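Local coordinates for uncharacterized protein (Staphylococcus saprophyticus subsp. saprophyticus ATCC 15305, PDB 3FOJ) that is of unknown function but has a rhodanese-like domain, and so may be a sulfurtransferase, as known rhodaneses are, at residues A[19-25]-A[57-63]; A[62-66]-A[85-91]. One frame throughout, in Å; residues are numbered along the deposited sequence.

Interaction 1: residues A[19-25]-A[57-63]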
loop_
_atom_site.group_PDB
_atom_site.type_symbol
_atom_site.label_atom_id
_atom_site.label_comp_id
_atom_site.label_asym_id
_atom_site.label_seq_id
_atom_site.Cartn_x
_atom_site.Cartn_y
_atom_site.Cartn_z
ATOM N N VAL A 19 -2.625 -9.715 4.242
ATOM C CA VAL A 19 -1.537 -9.275 3.377
ATOM C C VAL A 19 -0.863 -8.030 3.937
ATOM O O VAL A 19 -1.442 -7.308 4.755
ATOM C CB VAL A 19 -2.037 -8.961 1.950
ATOM C CG1 VAL A 19 -2.586 -10.221 1.300
ATOM C CG2 VAL A 19 -3.096 -7.870 1.999
ATOM N N ASN A 20 0.367 -7.791 3.495
ATOM C CA ASN A 20 1.135 -6.630 3.929
ATOM C C ASN A 20 0.729 -5.428 3.087
ATOM O O ASN A 20 0.901 -5.439 1.870
ATOM C CB ASN A 20 2.628 -6.876 3.729
ATOM C CG ASN A 20 3.136 -8.084 4.491
ATOM O OD1 ASN A 20 4.047 -8.773 4.035
ATOM N ND2 ASN A 20 2.569 -8.334 5.662
ATOM N N ILE A 21 0.196 -4.397 3.733
ATOM C CA ILE A 21 -0.215 -3.184 3.038
ATOM C C ILE A 21 0.599 -2.004 3.557
ATOM O O ILE A 21 0.792 -1.869 4.763
ATOM C CB ILE A 21 -1.708 -2.867 3.277
ATOM C CG1 ILE A 21 -2.577 -3.990 2.714
ATOM C CG2 ILE A 21 -2.067 -1.526 2.641
ATOM C CD1 ILE A 21 -4.047 -3.845 3.053
ATOM N N VAL A 22 1.081 -1.169 2.639
ATOM C CA VAL A 22 1.842 0.025 2.992
ATOM C C VAL A 22 1.138 1.234 2.371
ATOM O O VAL A 22 1.008 1.335 1.145
ATOM C CB VAL A 22 3.304 -0.034 2.474
ATOM C CG1 VAL A 22 4.035 1.254 2.829
ATOM C CG2 VAL A 22 4.026 -1.234 3.078
ATOM N N ASP A 23 0.669 2.121 3.244
ATOM C CA ASP A 23 -0.043 3.350 2.888
ATOM C C ASP A 23 1.019 4.450 2.797
ATOM O O ASP A 23 1.614 4.813 3.808
ATOM C CB ASP A 23 -1.040 3.670 4.009
ATOM C CG ASP A 23 -1.948 4.843 3.690
ATOM O OD1 ASP A 23 -1.535 5.769 2.960
ATOM O OD2 ASP A 23 -3.088 4.848 4.205
ATOM N N VAL A 24 1.246 4.985 1.599
ATOM C CA VAL A 24 2.275 6.005 1.416
ATOM C C VAL A 24 1.794 7.459 1.338
ATOM O O VAL A 24 2.527 8.344 0.885
ATOM C CB VAL A 24 3.145 5.666 0.172
ATOM C CG1 VAL A 24 3.787 4.291 0.360
ATOM C CG2 VAL A 24 2.290 5.664 -1.095
ATOM N N ARG A 25 0.568 7.707 1.786
ATOM C CA ARG A 25 0.023 9.063 1.781
ATOM C C ARG A 25 0.676 9.861 2.908
ATOM O O ARG A 25 1.458 9.316 3.685
ATOM C CB ARG A 25 -1.491 9.027 1.995
ATOM C CG ARG A 25 -2.278 8.337 0.881
ATOM C CD ARG A 25 -3.758 8.265 1.237
ATOM N NE ARG A 25 -3.966 7.458 2.434
ATOM C CZ ARG A 25 -5.072 7.458 3.171
ATOM N NH1 ARG A 25 -6.098 8.235 2.841
ATOM N NH2 ARG A 25 -5.144 6.683 4.245
ATOM N N GLU A 57 8.973 -11.451 1.553
ATOM C CA GLU A 57 7.545 -11.155 1.509
ATOM C C GLU A 57 7.156 -10.195 0.391
ATOM O O GLU A 57 8.012 -9.644 -0.300
ATOM C CB GLU A 57 7.106 -10.577 2.853
ATOM C CG GLU A 57 7.402 -11.495 4.031
ATOM C CD GLU A 57 7.178 -10.824 5.370
ATOM O OE1 GLU A 57 6.057 -10.337 5.614
ATOM O OE2 GLU A 57 8.127 -10.785 6.182
ATOM N N THR A 58 5.850 -10.005 0.227
ATOM C CA THR A 58 5.318 -9.111 -0.797
ATOM C C THR A 58 4.505 -8.007 -0.137
ATOM O O THR A 58 3.811 -8.239 0.850
ATOM C CB THR A 58 4.429 -9.877 -1.789
ATOM O OG1 THR A 58 5.196 -10.926 -2.390
ATOM C CG2 THR A 58 3.913 -8.945 -2.882
ATOM N N TYR A 59 4.594 -6.802 -0.690
ATOM C CA TYR A 59 3.885 -5.658 -0.134
ATOM C C TYR A 59 2.971 -4.970 -1.140
ATOM O O TYR A 59 3.367 -4.704 -2.276
ATOM C CB TYR A 59 4.897 -4.648 0.415
ATOM C CG TYR A 59 5.757 -5.212 1.519
ATOM C CD1 TYR A 59 6.848 -6.042 1.236
ATOM C CD2 TYR A 59 5.446 -4.966 2.853
ATOM C CE1 TYR A 59 7.601 -6.611 2.266
ATOM C CE2 TYR A 59 6.182 -5.526 3.879
ATOM C CZ TYR A 59 7.256 -6.347 3.585
ATOM O OH TYR A 59 7.966 -6.908 4.621
ATOM N N TYR A 60 1.747 -4.686 -0.702
ATOM C CA TYR A 60 0.762 -4.012 -1.535
ATOM C C TYR A 60 0.823 -2.537 -1.167
ATOM O O TYR A 60 0.641 -2.172 -0.011
ATOM C CB TYR A 60 -0.628 -4.605 -1.288
ATOM C CG TYR A 60 -0.735 -6.043 -1.754
ATOM C CD1 TYR A 60 -0.276 -7.096 -0.962
ATOM C CD2 TYR A 60 -1.251 -6.346 -3.013
ATOM C CE1 TYR A 60 -0.325 -8.424 -1.422
ATOM C CE2 TYR A 60 -1.302 -7.660 -3.478
ATOM C CZ TYR A 60 -0.841 -8.689 -2.682
ATOM O OH TYR A 60 -0.899 -9.982 -3.153
ATOM N N ILE A 61 1.082 -1.697 -2.162
ATOM C CA ILE A 61 1.248 -0.265 -1.944
ATOM C C ILE A 61 0.035 0.547 -2.363
ATOM O O ILE A 61 -0.465 0.396 -3.474
ATOM C CB ILE A 61 2.477 0.238 -2.727
ATOM C CG1 ILE A 61 3.663 -0.722 -2.512
ATOM C CG2 ILE A 61 2.809 1.665 -2.328
ATOM C CD1 ILE A 61 4.076 -0.938 -1.056
ATOM N N ILE A 62 -0.426 1.428 -1.477
ATOM C CA ILE A 62 -1.593 2.251 -1.782
ATOM C C ILE A 62 -1.373 3.725 -1.425
ATOM O O ILE A 62 -0.702 4.046 -0.447
ATOM C CB ILE A 62 -2.852 1.701 -1.048
ATOM C CG1 ILE A 62 -4.109 2.357 -1.606
ATOM C CG2 ILE A 62 -2.737 1.931 0.457
ATOM C CD1 ILE A 62 -5.388 1.725 -1.087
ATOM N N CYS A 63 -1.926 4.612 -2.248
ATOM C CA CYS A 63 -1.816 6.046 -2.030
ATOM C C CYS A 63 -3.202 6.637 -2.259
ATOM O O CYS A 63 -4.191 5.913 -2.250
ATOM C CB CYS A 63 -0.805 6.666 -3.000
ATOM S SG CYS A 63 -1.251 6.553 -4.744
HETATM O O HOH W 1 1.321 -9.557 1.433
#
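A water joins the backbones of Asn20 and Thr58. The water takes the N-H of Asn20 and gives a hydrogen to Thr58 O, at 2.9 Å each. It also lies in the plane of the Tyr60 ring, at its edge. Beyond it the strands pair directly and in parallel. Tyr60 N donates to Asn20 O at 2.8 Å. Val22 then gives its N-H to Tyr60 O and takes one from Ile62 N. Val24 N bonds to Ile62 O and closes the run.

Ile21, Asp23, Tyr60 and Ile62 share one face of the sheet. Val19 crosses the Tyr60 side chain at about a right angle, with CB 3.8 Å from CE1. Farther along, Ile21 CG2 and Ile62 CG2 meet at 4.1 Å, their side chains pointing the same way. The other face carries Val22, Tyr59 and Ile61. Ile61 bends at its second torsion (chi2 -57°), and its CD1 comes to 3.7 Å from Val22 CB. Val22 CG2 also touches Tyr59 CD2. The Tyr59 hydroxyl is bonded outside the pair, to Asn54 N.

At the strand ends, Asp23 OD1 takes the backbone N-H of Arg25, an Asx turn. Arg25 folds back at chi3 (-63°) and grips the same carboxylate side-on and nearly in plane. NE meets Asp23 OD1 at 3.0 Å and NH2 meets Asp23 OD2 at 2.8 Å. Both oxygens use their syn lone pairs. The salt bridge probably holds the bend of Arg25, and its NH2 also bonds to Gly33 O. Arg25 CG packs 3.7 Å from Cys63 C. Strands 20-23 and 58-62 are neighbouring inner strands of a five-stranded parallel sheet, the core of a rhodanese-like alpha/beta domain.

Interaction 2: residues A[62-66]-A[85-91]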
loop_
_atom_site.group_PDB
_atom_site.type_symbol
_atom_site.label_atom_id
_atom_site.label_comp_id
_atom_site.label_asym_id
_atom_site.label_seq_id
_atom_site.Cartn_x
_atom_site.Cartn_y
_atom_site.Cartn_z
ATOM N N ILE A 62 -0.426 1.428 -1.477
ATOM C CA ILE A 62 -1.593 2.251 -1.782
ATOM C C ILE A 62 -1.373 3.725 -1.425
ATOM O O ILE A 62 -0.702 4.046 -0.447
ATOM C CB ILE A 62 -2.852 1.701 -1.048
ATOM C CG1 ILE A 62 -4.109 2.357 -1.606
ATOM C CG2 ILE A 62 -2.737 1.931 0.457
ATOM C CD1 ILE A 62 -5.388 1.725 -1.087
ATOM N N CYS A 63 -1.926 4.612 -2.248
ATOM C CA CYS A 63 -1.816 6.046 -2.030
ATOM C C CYS A 63 -3.202 6.637 -2.259
ATOM O O CYS A 63 -4.191 5.913 -2.250
ATOM C CB CYS A 63 -0.805 6.666 -3.000
ATOM S SG CYS A 63 -1.251 6.553 -4.744
ATOM N N LYS A 64 -3.282 7.948 -2.455
ATOM C CA LYS A 64 -4.574 8.581 -2.683
ATOM C C LYS A 64 -5.219 8.198 -4.017
ATOM O O LYS A 64 -6.380 7.782 -4.048
ATOM C CB LYS A 64 -4.438 10.108 -2.617
ATOM C CG LYS A 64 -5.694 10.862 -3.057
ATOM C CD LYS A 64 -5.392 12.338 -3.284
ATOM C CE LYS A 64 -6.548 13.047 -3.980
ATOM N NZ LYS A 64 -6.172 14.427 -4.399
ATOM N N ALA A 65 -4.465 8.315 -5.109
ATOM C CA ALA A 65 -5.010 8.044 -6.440
ATOM C C ALA A 65 -4.473 6.878 -7.272
ATOM O O ALA A 65 -5.034 6.580 -8.327
ATOM C CB ALA A 65 -4.944 9.326 -7.273
ATOM N N GLY A 66 -3.398 6.231 -6.838
ATOM C CA GLY A 66 -2.883 5.104 -7.605
ATOM C C GLY A 66 -1.628 5.329 -8.432
ATOM O O GLY A 66 -0.918 4.374 -8.771
ATOM N N ASN A 85 1.068 -2.797 -6.937
ATOM C CA ASN A 85 0.317 -1.553 -6.854
ATOM C C ASN A 85 -1.181 -1.799 -6.698
ATOM O O ASN A 85 -1.730 -2.728 -7.285
ATOM C CB ASN A 85 0.561 -0.714 -8.112
ATOM C CG ASN A 85 -0.031 0.675 -8.003
ATOM O OD1 ASN A 85 0.189 1.368 -7.016
ATOM N ND2 ASN A 85 -0.779 1.089 -9.018
ATOM N N VAL A 86 -1.838 -0.979 -5.884
ATOM C CA VAL A 86 -3.280 -1.096 -5.714
ATOM C C VAL A 86 -3.878 -0.006 -6.603
ATOM O O VAL A 86 -3.818 1.183 -6.280
ATOM C CB VAL A 86 -3.710 -0.868 -4.258
ATOM C CG1 VAL A 86 -5.224 -1.008 -4.148
ATOM C CG2 VAL A 86 -3.021 -1.877 -3.349
ATOM N N GLU A 87 -4.438 -0.419 -7.734
ATOM C CA GLU A 87 -5.003 0.522 -8.694
ATOM C C GLU A 87 -6.129 1.391 -8.143
ATOM O O GLU A 87 -6.971 0.929 -7.375
ATOM C CB GLU A 87 -5.509 -0.230 -9.928
ATOM C CG GLU A 87 -4.528 -1.259 -10.475
ATOM C CD GLU A 87 -4.912 -1.761 -11.855
ATOM O OE1 GLU A 87 -6.114 -2.017 -12.087
ATOM O OE2 GLU A 87 -4.008 -1.910 -12.705
ATOM N N GLY A 88 -6.127 2.661 -8.534
ATOM C CA GLY A 88 -7.173 3.570 -8.098
ATOM C C GLY A 88 -6.963 4.273 -6.771
ATOM O O GLY A 88 -7.577 5.308 -6.516
ATOM N N GLY A 89 -6.121 3.704 -5.913
ATOM C CA GLY A 89 -5.843 4.309 -4.622
ATOM C C GLY A 89 -6.987 4.317 -3.624
ATOM O O GLY A 89 -8.023 3.671 -3.827
HETATM N N MSE A 90 -6.791 5.047 -2.529
HETATM C CA MSE A 90 -7.806 5.149 -1.491
HETATM C C MSE A 90 -9.070 5.820 -2.022
HETATM O O MSE A 90 -10.151 5.651 -1.452
HETATM C CB MSE A 90 -7.258 5.912 -0.281
HETATM C CG MSE A 90 -6.228 5.126 0.536
HETATM SE SE MSE A 90 -6.971 3.573 1.454
HETATM C CE MSE A 90 -7.790 4.498 2.945
ATOM N N ASP A 91 -8.943 6.583 -3.106
ATOM C CA ASP A 91 -10.115 7.222 -3.700
ATOM C C ASP A 91 -11.106 6.122 -4.070
ATOM O O ASP A 91 -12.295 6.214 -3.771
ATOM C CB ASP A 91 -9.762 7.990 -4.983
ATOM C CG ASP A 91 -9.021 9.284 -4.716
ATOM O OD1 ASP A 91 -9.143 9.832 -3.601
ATOM O OD2 ASP A 91 -8.331 9.767 -5.638
HETATM O O HOH W 2 -2.836 3.367 -4.780
#
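Met90, modelled as selenomethionine, lies against the backbone of Cys63. Its N-H bonds to Cys63 O at 2.8 Å. From there the side chain runs past the same carbonyl: CB is 3.6 Å from Cys63 O and CG is 3.5 Å from it. CG also reaches Ile62 CD1. The chain then bends at chi2 and chi3, and SE meets Ile62 CD1 at 3.5 Å. The two side chains cross at about a right angle. The end methyl CE leads away and packs on Arg25 NH2.

The next N-H continues the grip. Asp91 N bonds to Lys64 O at 3.0 Å. Gly89 has a positive phi and no side chain, which lets its CA come 4.2 Å from Ala65 CA. At the strand end, Asn85 ND2 gives a bond of 3.3 Å to Gly66 O, while Asn85 OD1 accepts from Ser69. A water links Cys63 N to Val86 O.

Within the loop, Gly66 N donates to Cys63 SG at 3.0 Å. The loop from Cys63 to Arg68 is consistent with the active-site loop of rhodaneses, where the cysteine carries the sulfur. It joins strand 58-62 to helix 67-77. It rests on the type II turn that leads from strand 82-86 into helix 89-93, while helix 6-11 packs on Val86.

How the interactions relate
From the N terminus, 19-25 comes first. Interaction 1 pairs it with 57-63 and closes a loop of 31 residues that holds helix 27-30 and strand 39-40. Interaction 2 begins on the last residues of that partner, for the two contacts share Ile62 and Cys63. It closes a second loop of 18 residues, with helix 67-77 and most of strand 82-86, by meeting 85-91. The two loops follow one another and neither nests nor crosses; only the closing segments overlap. In the sheet, strand 58-62 lies between 20-23 and 82-86, and Ile61 O to Val86 N is a probable hydrogen bond. Arg25 CG packs on Lys64 N, tying the strand ends together.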